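Local coordinates for CELL division control protein 6 (Pyrobaculum aerophilum, PDB 1FNN) that binds ADP with magnesium, probably hydrolyses ATP, and is thought to take part in regulating the initiation of DNA replication, at residues A[313-318]-A[330-335]; A[306-311]-A[363-368]; A[294-299]-A[319-324]; A[300-305]-A[372-377]. One frame throughout, in Å; residues are numbered along the deposited sequence.

Contact 1: residues A[313-318]-A[330-335]; sequences DAEESY and RVHSQL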
loop_
_atom_site.group_PDB
_atom_site.type_symbol
_atom_site.label_atom_id
_atom_site.label_comp_id
_atom_site.label_asym_id
_atom_site.label_seq_id
_atom_site.Cartn_x
_atom_site.Cartn_y
_atom_site.Cartn_z
ATOM N N ASP A 313 -3.188 4.079 -33.006
ATOM C CA ASP A 313 -2.007 4.912 -33.044
ATOM C C ASP A 313 -0.745 4.044 -33.126
ATOM O O ASP A 313 0.203 4.372 -33.853
ATOM C CB ASP A 313 -1.887 5.785 -31.780
ATOM C CG ASP A 313 -0.806 6.839 -31.825
ATOM O OD1 ASP A 313 0.145 6.782 -32.645
ATOM O OD2 ASP A 313 -0.883 7.797 -31.004
ATOM N N ALA A 314 -0.629 3.097 -32.200
ATOM C CA ALA A 314 0.561 2.245 -32.151
ATOM C C ALA A 314 0.755 1.489 -33.502
ATOM O O ALA A 314 1.880 1.207 -33.899
ATOM C CB ALA A 314 0.301 1.261 -31.011
ATOM N N GLU A 315 -0.316 0.986 -34.062
ATOM C CA GLU A 315 -0.273 0.234 -35.330
ATOM C C GLU A 315 0.125 1.124 -36.499
ATOM O O GLU A 315 1.131 0.816 -37.173
ATOM C CB GLU A 315 -1.587 -0.490 -35.631
ATOM C CG GLU A 315 -1.503 -1.183 -37.007
ATOM C CD GLU A 315 -2.602 -2.196 -37.230
ATOM O OE1 GLU A 315 -3.647 -2.066 -36.574
ATOM O OE2 GLU A 315 -2.444 -3.135 -38.053
ATOM N N GLU A 316 -0.347 2.371 -36.550
ATOM C CA GLU A 316 0.154 3.284 -37.579
ATOM C C GLU A 316 1.603 3.634 -37.366
ATOM O O GLU A 316 2.417 3.762 -38.300
ATOM C CB GLU A 316 -0.733 4.527 -37.738
ATOM C CG GLU A 316 -2.048 4.182 -38.435
ATOM C CD GLU A 316 -1.832 3.418 -39.748
ATOM O OE1 GLU A 316 -0.928 3.793 -40.535
ATOM O OE2 GLU A 316 -2.574 2.431 -39.979
ATOM N N SER A 317 2.037 3.785 -36.113
ATOM C CA SER A 317 3.431 4.045 -35.800
ATOM C C SER A 317 4.289 2.839 -36.237
ATOM O O SER A 317 5.458 3.001 -36.612
ATOM C CB SER A 317 3.549 4.269 -34.272
ATOM O OG SER A 317 4.913 4.434 -33.911
ATOM N N TYR A 318 3.788 1.659 -35.941
ATOM C CA TYR A 318 4.453 0.388 -36.190
ATOM C C TYR A 318 4.691 0.164 -37.702
ATOM O O TYR A 318 5.786 -0.226 -38.102
ATOM C CB TYR A 318 3.630 -0.760 -35.583
ATOM C CG TYR A 318 4.042 -2.158 -36.054
ATOM C CD1 TYR A 318 5.124 -2.842 -35.543
ATOM C CD2 TYR A 318 3.295 -2.788 -37.056
ATOM C CE1 TYR A 318 5.487 -4.106 -35.979
ATOM C CE2 TYR A 318 3.650 -4.057 -37.503
ATOM C CZ TYR A 318 4.722 -4.699 -36.975
ATOM O OH TYR A 318 5.054 -5.975 -37.446
ATOM N N ARG A 330 3.560 -6.887 -39.678
ATOM C CA ARG A 330 2.677 -7.967 -39.390
ATOM C C ARG A 330 1.251 -7.410 -39.353
ATOM O O ARG A 330 1.030 -6.210 -39.239
ATOM C CB ARG A 330 2.987 -8.709 -38.085
ATOM C CG ARG A 330 4.401 -9.302 -38.076
ATOM C CD ARG A 330 4.467 -10.424 -39.159
ATOM N NE ARG A 330 5.862 -10.885 -39.274
ATOM C CZ ARG A 330 6.390 -11.764 -38.436
ATOM N NH1 ARG A 330 7.659 -12.138 -38.593
ATOM N NH2 ARG A 330 5.703 -12.296 -37.432
ATOM N N VAL A 331 0.343 -8.359 -39.301
ATOM C CA VAL A 331 -1.085 -7.994 -39.419
ATOM C C VAL A 331 -1.669 -7.630 -38.072
ATOM O O VAL A 331 -1.309 -8.218 -37.048
ATOM C CB VAL A 331 -1.702 -9.247 -40.093
ATOM C CG1 VAL A 331 -2.272 -10.223 -39.108
ATOM C CG2 VAL A 331 -2.563 -8.848 -41.258
ATOM N N HIS A 332 -2.784 -6.909 -38.100
ATOM C CA HIS A 332 -3.507 -6.479 -36.919
ATOM C C HIS A 332 -3.660 -7.523 -35.841
ATOM O O HIS A 332 -3.362 -7.227 -34.679
ATOM C CB HIS A 332 -4.876 -5.941 -37.377
ATOM C CG HIS A 332 -5.715 -5.346 -36.293
ATOM N ND1 HIS A 332 -5.709 -3.995 -35.990
ATOM C CD2 HIS A 332 -6.596 -5.924 -35.437
ATOM C CE1 HIS A 332 -6.555 -3.777 -34.989
ATOM N NE2 HIS A 332 -7.104 -4.926 -34.636
ATOM N N SER A 333 -4.117 -8.746 -36.120
ATOM C CA SER A 333 -4.323 -9.760 -35.089
ATOM C C SER A 333 -3.032 -10.215 -34.450
ATOM O O SER A 333 -2.920 -10.530 -33.248
ATOM C CB SER A 333 -5.032 -10.989 -35.713
ATOM O OG SER A 333 -4.180 -11.491 -36.736
ATOM N N GLN A 334 -1.956 -10.205 -35.265
ATOM C CA GLN A 334 -0.647 -10.489 -34.698
ATOM C C GLN A 334 -0.249 -9.350 -33.730
ATOM O O GLN A 334 0.348 -9.598 -32.662
ATOM C CB GLN A 334 0.372 -10.568 -35.852
ATOM C CG GLN A 334 0.220 -11.868 -36.641
ATOM C CD GLN A 334 1.539 -12.287 -37.289
ATOM O OE1 GLN A 334 2.587 -12.395 -36.640
ATOM N NE2 GLN A 334 1.473 -12.518 -38.573
ATOM N N LEU A 335 -0.538 -8.101 -34.083
ATOM C CA LEU A 335 -0.106 -7.013 -33.158
ATOM C C LEU A 335 -0.788 -7.121 -31.796
ATOM O O LEU A 335 -0.327 -6.766 -30.707
ATOM C CB LEU A 335 -0.339 -5.673 -33.844
ATOM C CG LEU A 335 0.414 -5.495 -35.190
ATOM C CD1 LEU A 335 0.241 -4.101 -35.747
ATOM C CD2 LEU A 335 1.870 -5.844 -34.970
HETATM O O HOH W 1 -0.087 -3.730 -39.297
#
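Glu315 and Leu335 mark the closest approach of the two backbones, with 7.6 Å between their CA atoms, where helix 311-324 meets the start of helix 332-344. The Tyr318 ring lies under the end of Leu335: CD2 of the leucine sits 3.8 Å from the ring centroid, 21° off the normal and displaced toward the rim, a CH-pi contact over one face. The other leucine branch divides itself between two residues. Leu335 CD1 meets Tyr318 CD2 at 3.6 Å, and it also rests against Glu315 CG at 3.6 Å, the two side chains crossing at about a right angle.

Polar bonds frame this apolar centre. At the ring edge, in plane, Arg330 N donates to Tyr318 OH over 2.8 Å in a nearly straight bond of 174°; the same hydroxyl is also hydrogen-bonded to His289 ND1, so two groups fix the tip of the ring. Glu315 has CG anti to its backbone N and an extended chain beyond, which carries the carboxylate to His332. There His332 ND1 donates to the syn lone pair of Glu315 OE1 at 2.9 Å, with OE1 lying slightly out of the imidazole plane (17°). The second oxygen is also engaged: a water donates to Glu315 OE2 and to Arg330 O, 2.7 Å from each, so that the carboxylate holds the His332 ring directly and the Arg330 carbonyl through the water. The His332 ring packs edge-to-face with Phe311. Helix 311-324, the connection and helix 332-344 correspond to the helix-turn-helix of a winged helix domain, the latter helix in the position of the recognition helix.

Contact 2: residues A[306-311]-A[363-368]; sequences TPYITF and TTLISI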
loop_
_atom_site.group_PDB
_atom_site.type_symbol
_atom_site.label_atom_id
_atom_site.label_comp_id
_atom_site.label_asym_id
_atom_site.label_seq_id
_atom_site.Cartn_x
_atom_site.Cartn_y
_atom_site.Cartn_z
ATOM N N THR A 306 1.222 12.273 -23.776
ATOM C CA THR A 306 -0.088 11.960 -23.187
ATOM C C THR A 306 0.110 10.625 -22.527
ATOM O O THR A 306 1.099 9.948 -22.875
ATOM C CB THR A 306 -1.061 12.026 -24.370
ATOM O OG1 THR A 306 -2.229 12.786 -24.048
ATOM C CG2 THR A 306 -1.479 10.682 -24.920
ATOM N N PRO A 307 -0.465 10.378 -21.360
ATOM C CA PRO A 307 -0.287 9.094 -20.679
ATOM C C PRO A 307 -0.645 7.910 -21.582
ATOM O O PRO A 307 0.039 6.871 -21.552
ATOM C CB PRO A 307 -1.209 9.188 -19.463
ATOM C CG PRO A 307 -1.356 10.681 -19.238
ATOM C CD PRO A 307 -1.459 11.239 -20.657
ATOM N N TYR A 308 -1.736 7.997 -22.340
ATOM C CA TYR A 308 -2.155 6.868 -23.171
ATOM C C TYR A 308 -2.180 7.148 -24.671
ATOM O O TYR A 308 -2.312 8.287 -25.126
ATOM C CB TYR A 308 -3.577 6.401 -22.819
ATOM C CG TYR A 308 -3.677 5.957 -21.384
ATOM C CD1 TYR A 308 -4.019 6.905 -20.390
ATOM C CD2 TYR A 308 -3.440 4.654 -21.005
ATOM C CE1 TYR A 308 -4.110 6.506 -19.065
ATOM C CE2 TYR A 308 -3.538 4.280 -19.686
ATOM C CZ TYR A 308 -3.874 5.208 -18.710
ATOM O OH TYR A 308 -3.952 4.769 -17.405
ATOM N N ILE A 309 -1.886 6.096 -25.463
ATOM C CA ILE A 309 -2.110 6.216 -26.917
ATOM C C ILE A 309 -2.990 5.030 -27.284
ATOM O O ILE A 309 -3.177 4.046 -26.565
ATOM C CB ILE A 309 -0.863 6.382 -27.763
ATOM C CG1 ILE A 309 0.227 5.339 -27.461
ATOM C CG2 ILE A 309 -0.207 7.747 -27.617
ATOM C CD1 ILE A 309 0.056 4.021 -28.148
ATOM N N THR A 310 -3.705 5.137 -28.379
ATOM C CA THR A 310 -4.661 4.114 -28.787
ATOM C C THR A 310 -3.959 2.951 -29.478
ATOM O O THR A 310 -2.853 3.159 -29.977
ATOM C CB THR A 310 -5.733 4.689 -29.731
ATOM O OG1 THR A 310 -5.111 5.176 -30.926
ATOM C CG2 THR A 310 -6.474 5.836 -29.060
ATOM N N PHE A 311 -4.538 1.785 -29.592
ATOM C CA PHE A 311 -3.986 0.664 -30.347
ATOM C C PHE A 311 -3.819 1.067 -31.814
ATOM O O PHE A 311 -2.770 0.793 -32.412
ATOM C CB PHE A 311 -4.823 -0.605 -30.181
ATOM C CG PHE A 311 -4.261 -1.793 -30.955
ATOM C CD1 PHE A 311 -3.517 -2.754 -30.308
ATOM C CD2 PHE A 311 -4.480 -1.929 -32.306
ATOM C CE1 PHE A 311 -2.997 -3.839 -30.991
ATOM C CE2 PHE A 311 -3.966 -3.008 -33.006
ATOM C CZ PHE A 311 -3.223 -3.962 -32.340
ATOM N N THR A 363 -10.878 1.633 -28.760
ATOM C CA THR A 363 -11.226 1.372 -27.380
ATOM C C THR A 363 -10.034 0.915 -26.537
ATOM O O THR A 363 -10.148 1.095 -25.308
ATOM C CB THR A 363 -12.364 0.362 -27.156
ATOM O OG1 THR A 363 -12.248 -0.783 -28.005
ATOM C CG2 THR A 363 -13.722 1.025 -27.362
ATOM N N THR A 364 -8.955 0.392 -27.113
ATOM C CA THR A 364 -7.857 -0.041 -26.233
ATOM C C THR A 364 -6.839 1.065 -26.082
ATOM O O THR A 364 -6.332 1.539 -27.110
ATOM C CB THR A 364 -7.166 -1.326 -26.721
ATOM O OG1 THR A 364 -8.135 -2.383 -26.707
ATOM C CG2 THR A 364 -6.096 -1.764 -25.738
ATOM N N LEU A 365 -6.443 1.376 -24.832
ATOM C CA LEU A 365 -5.480 2.410 -24.603
ATOM C C LEU A 365 -4.194 1.811 -24.063
ATOM O O LEU A 365 -4.243 0.847 -23.316
ATOM C CB LEU A 365 -5.953 3.465 -23.567
ATOM C CG LEU A 365 -7.247 4.203 -23.936
ATOM C CD1 LEU A 365 -7.740 5.072 -22.770
ATOM C CD2 LEU A 365 -7.072 5.059 -25.188
ATOM N N ILE A 366 -3.072 2.395 -24.463
ATOM C CA ILE A 366 -1.793 1.842 -24.023
ATOM C C ILE A 366 -0.934 2.889 -23.339
ATOM O O ILE A 366 -0.714 4.003 -23.840
ATOM C CB ILE A 366 -1.004 1.335 -25.272
ATOM C CG1 ILE A 366 -1.837 0.288 -26.052
ATOM C CG2 ILE A 366 0.317 0.686 -24.855
ATOM C CD1 ILE A 366 -1.206 0.076 -27.443
ATOM N N SER A 367 -0.299 2.443 -22.265
ATOM C CA SER A 367 0.622 3.347 -21.583
ATOM C C SER A 367 1.889 2.614 -21.230
ATOM O O SER A 367 1.898 1.385 -21.047
ATOM C CB SER A 367 -0.059 3.793 -20.237
ATOM O OG SER A 367 0.991 4.342 -19.423
ATOM N N ILE A 368 2.984 3.302 -21.120
ATOM C CA ILE A 368 4.210 2.756 -20.568
ATOM C C ILE A 368 4.458 3.671 -19.318
ATOM O O ILE A 368 5.124 4.703 -19.437
ATOM C CB ILE A 368 5.403 2.802 -21.509
ATOM C CG1 ILE A 368 5.182 1.765 -22.663
ATOM C CG2 ILE A 368 6.717 2.502 -20.816
ATOM C CD1 ILE A 368 6.243 2.005 -23.758
HETATM O O HOH W 2 2.313 6.267 -20.818
#
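Ile366 N donates to Ile309 O at 2.7 Å, and the same carbonyl oxygen receives a CA-H...O contact from Leu365. This is the antiparallel pairing of strands 309-310 and 364-367 in the small sheet of the winged helix domain. The return bond, from Ile309 N to Ile366 O, is 2.9 Å long and completes a hydrogen-bonded pair; Thr310 and Leu365 form the neighbouring non-hydrogen-bonded one.

The side chains sort by face. Ile309 CD1 approaches Ile366 CB at 4.1 Å, and these two residues also pack against helix 288-304 through Leu301 and Ile297. On the other face Thr310 CG2 meets Leu365 CD2 at 4.0 Å. The Tyr308 ring passes obliquely by the second strand, CD2 lying 3.8 Å from Leu365 CB and CE2 beside Ser367 CB. Its hydroxyl is hydrogen-bonded to Asp225. An alanine in place of Tyr308 would probably leave Asp225 without that hydroxyl and open a gap beside Leu365 and Ser367. Where the strand gives way to helix 311-324, Phe311 N still reaches Thr364 O, at 3.1 Å and a bent 142°.

Contact 3: residues A[294-299]-A[319-324]; sequences LLAIVR and KIVCEE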
loop_
_atom_site.group_PDB
_atom_site.type_symbol
_atom_site.label_atom_id
_atom_site.label_comp_id
_atom_site.label_asym_id
_atom_site.label_seq_id
_atom_site.Cartn_x
_atom_site.Cartn_y
_atom_site.Cartn_z
ATOM N N LEU A 294 6.846 -2.624 -29.724
ATOM C CA LEU A 294 7.108 -1.869 -28.490
ATOM C C LEU A 294 7.806 -0.567 -28.823
ATOM O O LEU A 294 7.377 0.539 -28.400
ATOM C CB LEU A 294 7.935 -2.715 -27.520
ATOM C CG LEU A 294 8.375 -1.987 -26.227
ATOM C CD1 LEU A 294 7.134 -1.577 -25.413
ATOM C CD2 LEU A 294 9.259 -2.927 -25.417
ATOM N N LEU A 295 8.806 -0.621 -29.759
ATOM C CA LEU A 295 9.381 0.620 -30.250
ATOM C C LEU A 295 8.326 1.552 -30.792
ATOM O O LEU A 295 8.365 2.794 -30.568
ATOM C CB LEU A 295 10.453 0.415 -31.354
ATOM C CG LEU A 295 11.144 1.644 -31.904
ATOM C CD1 LEU A 295 11.708 2.517 -30.753
ATOM C CD2 LEU A 295 12.340 1.222 -32.774
ATOM N N ALA A 296 7.322 1.034 -31.513
ATOM C CA ALA A 296 6.313 1.903 -32.078
ATOM C C ALA A 296 5.498 2.618 -30.939
ATOM O O ALA A 296 4.934 3.690 -31.160
ATOM C CB ALA A 296 5.306 1.050 -32.849
ATOM N N ILE A 297 5.097 1.850 -29.953
ATOM C CA ILE A 297 4.302 2.389 -28.818
ATOM C C ILE A 297 5.143 3.480 -28.164
ATOM O O ILE A 297 4.685 4.582 -27.885
ATOM C CB ILE A 297 4.001 1.249 -27.840
ATOM C CG1 ILE A 297 3.001 0.244 -28.446
ATOM C CG2 ILE A 297 3.438 1.804 -26.513
ATOM C CD1 ILE A 297 2.910 -1.035 -27.615
ATOM N N VAL A 298 6.409 3.242 -27.875
ATOM C CA VAL A 298 7.347 4.221 -27.404
ATOM C C VAL A 298 7.360 5.477 -28.264
ATOM O O VAL A 298 7.313 6.613 -27.719
ATOM C CB VAL A 298 8.770 3.677 -27.258
ATOM C CG1 VAL A 298 9.748 4.843 -26.975
ATOM C CG2 VAL A 298 8.894 2.625 -26.172
ATOM N N ARG A 299 7.437 5.362 -29.595
ATOM C CA ARG A 299 7.418 6.535 -30.470
ATOM C C ARG A 299 6.112 7.308 -30.495
ATOM O O ARG A 299 6.105 8.582 -30.455
ATOM C CB ARG A 299 7.796 6.176 -31.952
ATOM C CG ARG A 299 9.275 5.810 -32.005
ATOM C CD ARG A 299 9.902 5.921 -33.386
ATOM N NE ARG A 299 11.285 5.417 -33.329
ATOM C CZ ARG A 299 11.983 5.109 -34.421
ATOM N NH1 ARG A 299 11.430 5.259 -35.616
ATOM N NH2 ARG A 299 13.225 4.660 -34.278
ATOM N N LYS A 319 3.741 0.559 -38.536
ATOM C CA LYS A 319 4.000 0.515 -39.998
ATOM C C LYS A 319 5.166 1.387 -40.416
ATOM O O LYS A 319 6.072 0.998 -41.183
ATOM C CB LYS A 319 2.715 0.922 -40.705
ATOM C CG LYS A 319 1.606 -0.098 -40.474
ATOM C CD LYS A 319 0.317 0.421 -41.122
ATOM C CE LYS A 319 -0.736 -0.670 -41.000
ATOM N NZ LYS A 319 -2.084 -0.246 -41.469
ATOM N N ILE A 320 5.272 2.594 -39.838
ATOM C CA ILE A 320 6.376 3.478 -40.106
ATOM C C ILE A 320 7.672 2.880 -39.604
ATOM O O ILE A 320 8.691 2.944 -40.307
ATOM C CB ILE A 320 6.157 4.880 -39.461
ATOM C CG1 ILE A 320 4.993 5.544 -40.201
ATOM C CG2 ILE A 320 7.417 5.738 -39.495
ATOM C CD1 ILE A 320 4.416 6.761 -39.500
ATOM N N VAL A 321 7.679 2.352 -38.374
ATOM C CA VAL A 321 8.863 1.761 -37.799
ATOM C C VAL A 321 9.368 0.623 -38.743
ATOM O O VAL A 321 10.604 0.423 -38.906
ATOM C CB VAL A 321 8.631 1.304 -36.366
ATOM C CG1 VAL A 321 9.708 0.366 -35.855
ATOM C CG2 VAL A 321 8.579 2.533 -35.396
ATOM N N CYS A 322 8.468 -0.260 -39.108
ATOM C CA CYS A 322 8.820 -1.410 -39.961
ATOM C C CYS A 322 9.531 -1.000 -41.248
ATOM O O CYS A 322 10.638 -1.521 -41.455
ATOM C CB CYS A 322 7.581 -2.255 -40.274
ATOM S SG CYS A 322 7.136 -3.313 -38.879
ATOM N N GLU A 323 9.015 -0.026 -41.984
ATOM C CA GLU A 323 9.667 0.476 -43.173
ATOM C C GLU A 323 11.021 1.114 -42.946
ATOM O O GLU A 323 12.016 0.747 -43.616
ATOM C CB GLU A 323 8.772 1.490 -43.918
ATOM C CG GLU A 323 9.226 1.760 -45.349
ATOM C CD GLU A 323 9.473 0.471 -46.143
ATOM O OE1 GLU A 323 8.703 -0.510 -45.993
ATOM O OE2 GLU A 323 10.459 0.465 -46.914
ATOM N N GLU A 324 11.191 1.793 -41.786
ATOM C CA GLU A 324 12.516 2.264 -41.434
ATOM C C GLU A 324 13.514 1.130 -41.348
ATOM O O GLU A 324 14.717 1.369 -41.590
ATOM C CB GLU A 324 12.654 2.903 -40.049
ATOM C CG GLU A 324 12.057 4.250 -39.874
ATOM C CD GLU A 324 12.309 4.811 -38.464
ATOM O OE1 GLU A 324 13.339 4.577 -37.792
ATOM O OE2 GLU A 324 11.340 5.518 -38.116
#
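Arg299 and Glu324 reach toward each other tip to tip, joining helices 288-304 and 311-324 of the winged helix domain. Segments 294-299 and 319-324 approach to 9.3 Å between axes, with 120° between their N-to-C directions, so the helices meet over a short patch.

The ion pair lies at the end of that patch. Arg299 has CG anti to its carbonyl carbon (chi1 -70°) and an extended chain as far as NE, and the Glu324 chain is also extended beyond CG. The carboxylate arrives at the guanidinium edge, the two planes being 23° apart. Arg299 NH1 is modelled 2.5 Å from Glu324 OE2. The salt bridge is clear in kind, but its hydrogen bond is weak and strongly bent, and so short a length is doubtful. On its other side Arg299 NE has a long, weak ion pair with Glu377, so the guanidinium stands between acids of two different helices. An alanine in place of Arg299 would probably leave Glu324 without its cation across the interface and take away the long, weak pairing with Glu377.

Among the backbone groups, Arg299 N donates to Leu295 O at 2.9 Å in the usual helical pattern. Ala296 O has side-chain partners as well: the hydroxyls of Ser317, from the other helix, and Ser300 are both hydrogen-bonded to it.

Beneath the charges, Val321 fills the middle of the contact with both its branches. Val321 CG1 faces Leu295 CD2 at 4.1 Å. The other branch, CG2, lies 4.0 Å from Arg299 NH1 and 4.1 Å from Ala296 CA.

Contact 4: residues A[300-305]-A[372-377]; sequences SLKISH and PLDTLE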
loop_
_atom_site.group_PDB
_atom_site.type_symbol
_atom_site.label_atom_id
_atom_site.label_comp_id
_atom_site.label_asym_id
_atom_site.label_seq_id
_atom_site.Cartn_x
_atom_site.Cartn_y
_atom_site.Cartn_z
ATOM N N SER A 300 4.968 6.669 -30.448
ATOM C CA SER A 300 3.707 7.366 -30.418
ATOM C C SER A 300 3.582 8.149 -29.058
ATOM O O SER A 300 2.913 9.174 -29.083
ATOM C CB SER A 300 2.484 6.477 -30.484
ATOM O OG SER A 300 2.587 5.563 -31.568
ATOM N N LEU A 301 4.020 7.539 -27.985
ATOM C CA LEU A 301 3.860 8.146 -26.646
ATOM C C LEU A 301 4.783 9.339 -26.492
ATOM O O LEU A 301 4.393 10.383 -25.954
ATOM C CB LEU A 301 4.165 7.099 -25.568
ATOM C CG LEU A 301 3.075 6.101 -25.217
ATOM C CD1 LEU A 301 3.651 5.003 -24.334
ATOM C CD2 LEU A 301 1.867 6.787 -24.529
ATOM N N LYS A 302 5.993 9.301 -27.073
ATOM C CA LYS A 302 6.866 10.447 -27.179
ATOM C C LYS A 302 6.237 11.611 -27.926
ATOM O O LYS A 302 6.445 12.764 -27.543
ATOM C CB LYS A 302 8.204 10.084 -27.847
ATOM C CG LYS A 302 9.166 9.442 -26.883
ATOM C CD LYS A 302 10.217 8.613 -27.588
ATOM C CE LYS A 302 11.613 8.905 -27.063
ATOM N NZ LYS A 302 12.166 10.094 -27.797
ATOM N N ILE A 303 5.509 11.337 -28.986
ATOM C CA ILE A 303 4.797 12.320 -29.783
ATOM C C ILE A 303 3.564 12.821 -29.040
ATOM O O ILE A 303 3.248 14.011 -29.088
ATOM C CB ILE A 303 4.375 11.717 -31.137
ATOM C CG1 ILE A 303 5.632 11.529 -32.013
ATOM C CG2 ILE A 303 3.336 12.518 -31.897
ATOM C CD1 ILE A 303 5.442 10.485 -33.099
ATOM N N SER A 304 2.749 11.931 -28.488
ATOM C CA SER A 304 1.534 12.376 -27.827
ATOM C C SER A 304 1.830 13.262 -26.608
ATOM O O SER A 304 0.983 14.098 -26.293
ATOM C CB SER A 304 0.685 11.174 -27.400
ATOM O OG SER A 304 1.347 10.542 -26.298
ATOM N N HIS A 305 2.851 13.031 -25.812
ATOM C CA HIS A 305 3.054 13.667 -24.518
ATOM C C HIS A 305 1.858 13.413 -23.592
ATOM O O HIS A 305 1.586 14.106 -22.595
ATOM C CB HIS A 305 3.312 15.186 -24.634
ATOM C CG HIS A 305 4.707 15.414 -25.130
ATOM N ND1 HIS A 305 5.772 15.651 -24.292
ATOM C CD2 HIS A 305 5.209 15.432 -26.398
ATOM C CE1 HIS A 305 6.875 15.810 -25.005
ATOM N NE2 HIS A 305 6.557 15.680 -26.284
ATOM N N PRO A 372 11.303 5.627 -18.175
ATOM C CA PRO A 372 11.435 6.869 -18.930
ATOM C C PRO A 372 11.661 6.482 -20.407
ATOM O O PRO A 372 12.340 5.473 -20.639
ATOM C CB PRO A 372 12.645 7.537 -18.313
ATOM C CG PRO A 372 12.642 7.034 -16.884
ATOM C CD PRO A 372 12.258 5.562 -17.038
ATOM N N LEU A 373 11.000 7.138 -21.326
ATOM C CA LEU A 373 11.004 6.692 -22.726
ATOM C C LEU A 373 12.299 6.880 -23.492
ATOM O O LEU A 373 12.627 6.049 -24.388
ATOM C CB LEU A 373 9.865 7.398 -23.446
ATOM C CG LEU A 373 8.472 7.150 -22.873
ATOM C CD1 LEU A 373 7.450 7.907 -23.694
ATOM C CD2 LEU A 373 8.170 5.650 -22.826
ATOM N N ASP A 374 13.163 7.804 -23.071
ATOM C CA ASP A 374 14.397 8.053 -23.809
ATOM C C ASP A 374 15.342 6.884 -23.616
ATOM O O ASP A 374 15.826 6.315 -24.615
ATOM C CB ASP A 374 15.110 9.378 -23.499
ATOM C CG ASP A 374 14.331 10.530 -24.090
ATOM O OD1 ASP A 374 13.331 10.324 -24.801
ATOM O OD2 ASP A 374 14.713 11.692 -23.849
ATOM N N THR A 375 15.345 6.338 -22.407
ATOM C CA THR A 375 16.231 5.226 -22.105
ATOM C C THR A 375 15.646 3.892 -22.598
ATOM O O THR A 375 16.405 3.060 -23.121
ATOM C CB THR A 375 16.527 5.222 -20.601
ATOM O OG1 THR A 375 17.540 6.243 -20.379
ATOM C CG2 THR A 375 17.078 3.911 -20.096
ATOM N N LEU A 376 14.327 3.756 -22.581
ATOM C CA LEU A 376 13.709 2.528 -23.081
ATOM C C LEU A 376 13.959 2.437 -24.597
ATOM O O LEU A 376 14.184 1.384 -25.159
ATOM C CB LEU A 376 12.205 2.581 -22.781
ATOM C CG LEU A 376 11.399 1.387 -23.296
ATOM C CD1 LEU A 376 12.103 0.087 -22.886
ATOM C CD2 LEU A 376 9.964 1.376 -22.810
ATOM N N GLU A 377 13.622 3.522 -25.267
ATOM C CA GLU A 377 13.844 3.753 -26.665
ATOM C C GLU A 377 15.271 3.448 -27.110
ATOM O O GLU A 377 15.419 2.662 -28.073
ATOM C CB GLU A 377 13.497 5.185 -27.125
ATOM C CG GLU A 377 13.602 5.224 -28.666
ATOM C CD GLU A 377 13.305 6.576 -29.250
ATOM O OE1 GLU A 377 12.786 6.680 -30.376
ATOM O OE2 GLU A 377 13.581 7.601 -28.604
#
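Asp374 and Glu377 bring the flat groups, two carboxylates that meet the ammonium of Lys302 through single oxygens, with NZ standing out of the Asp374 carboxylate plane. Lys302 NZ is 3.2 Å from Asp374 OD1 in a salt bridge. A second one runs from Lys302 NZ to Glu377 OE2 at 3.0 Å, although that oxygen is modelled too close to the lysine chain and its position is less sure. The chain bends at chi3 and chi4 to bring NZ between the acids, though the crowding falls at CE and the exact bend is uncertain. One cation thereby serves two acids of successive helical turns.

Below this network the contact is apolar. Leu373 CD1 lies 3.9 Å from Leu301 CB and equally 3.9 Å from Lys302 CG, the lysine and leucine chains lying alongside and pointing opposite ways. At the end of helix 288-304, Leu301 O accepts from both His305 N and Ser304 OG.

The segment axes are 11.2 Å apart and run 156° to each other, nearly antiparallel: helix 373-387, which follows the last strand of the winged helix domain, packs back on helix 288-304.

All four contacts belong to the C-terminal winged helix domain, away from the nucleotide site. Along the chain come helix 288-304, strand 309-310, helices 311-324 and 332-344, strands 349-352 and 364-367, and helix 373-387. Contacts 3 and 4 share helix 288-304, their centres about 12 Å apart; contacts 1 and 3 share helix 311-324, about 9 Å apart. Contact 1 is nested inside the loop closed by contact 2, which is itself nested inside contact 4. Contacts 1 and 4 are the most distant pair, about 18 Å between centres. Successive closures thus build one compact domain, in which helix 288-304 touches helix 311-324, the sheet and the final helix.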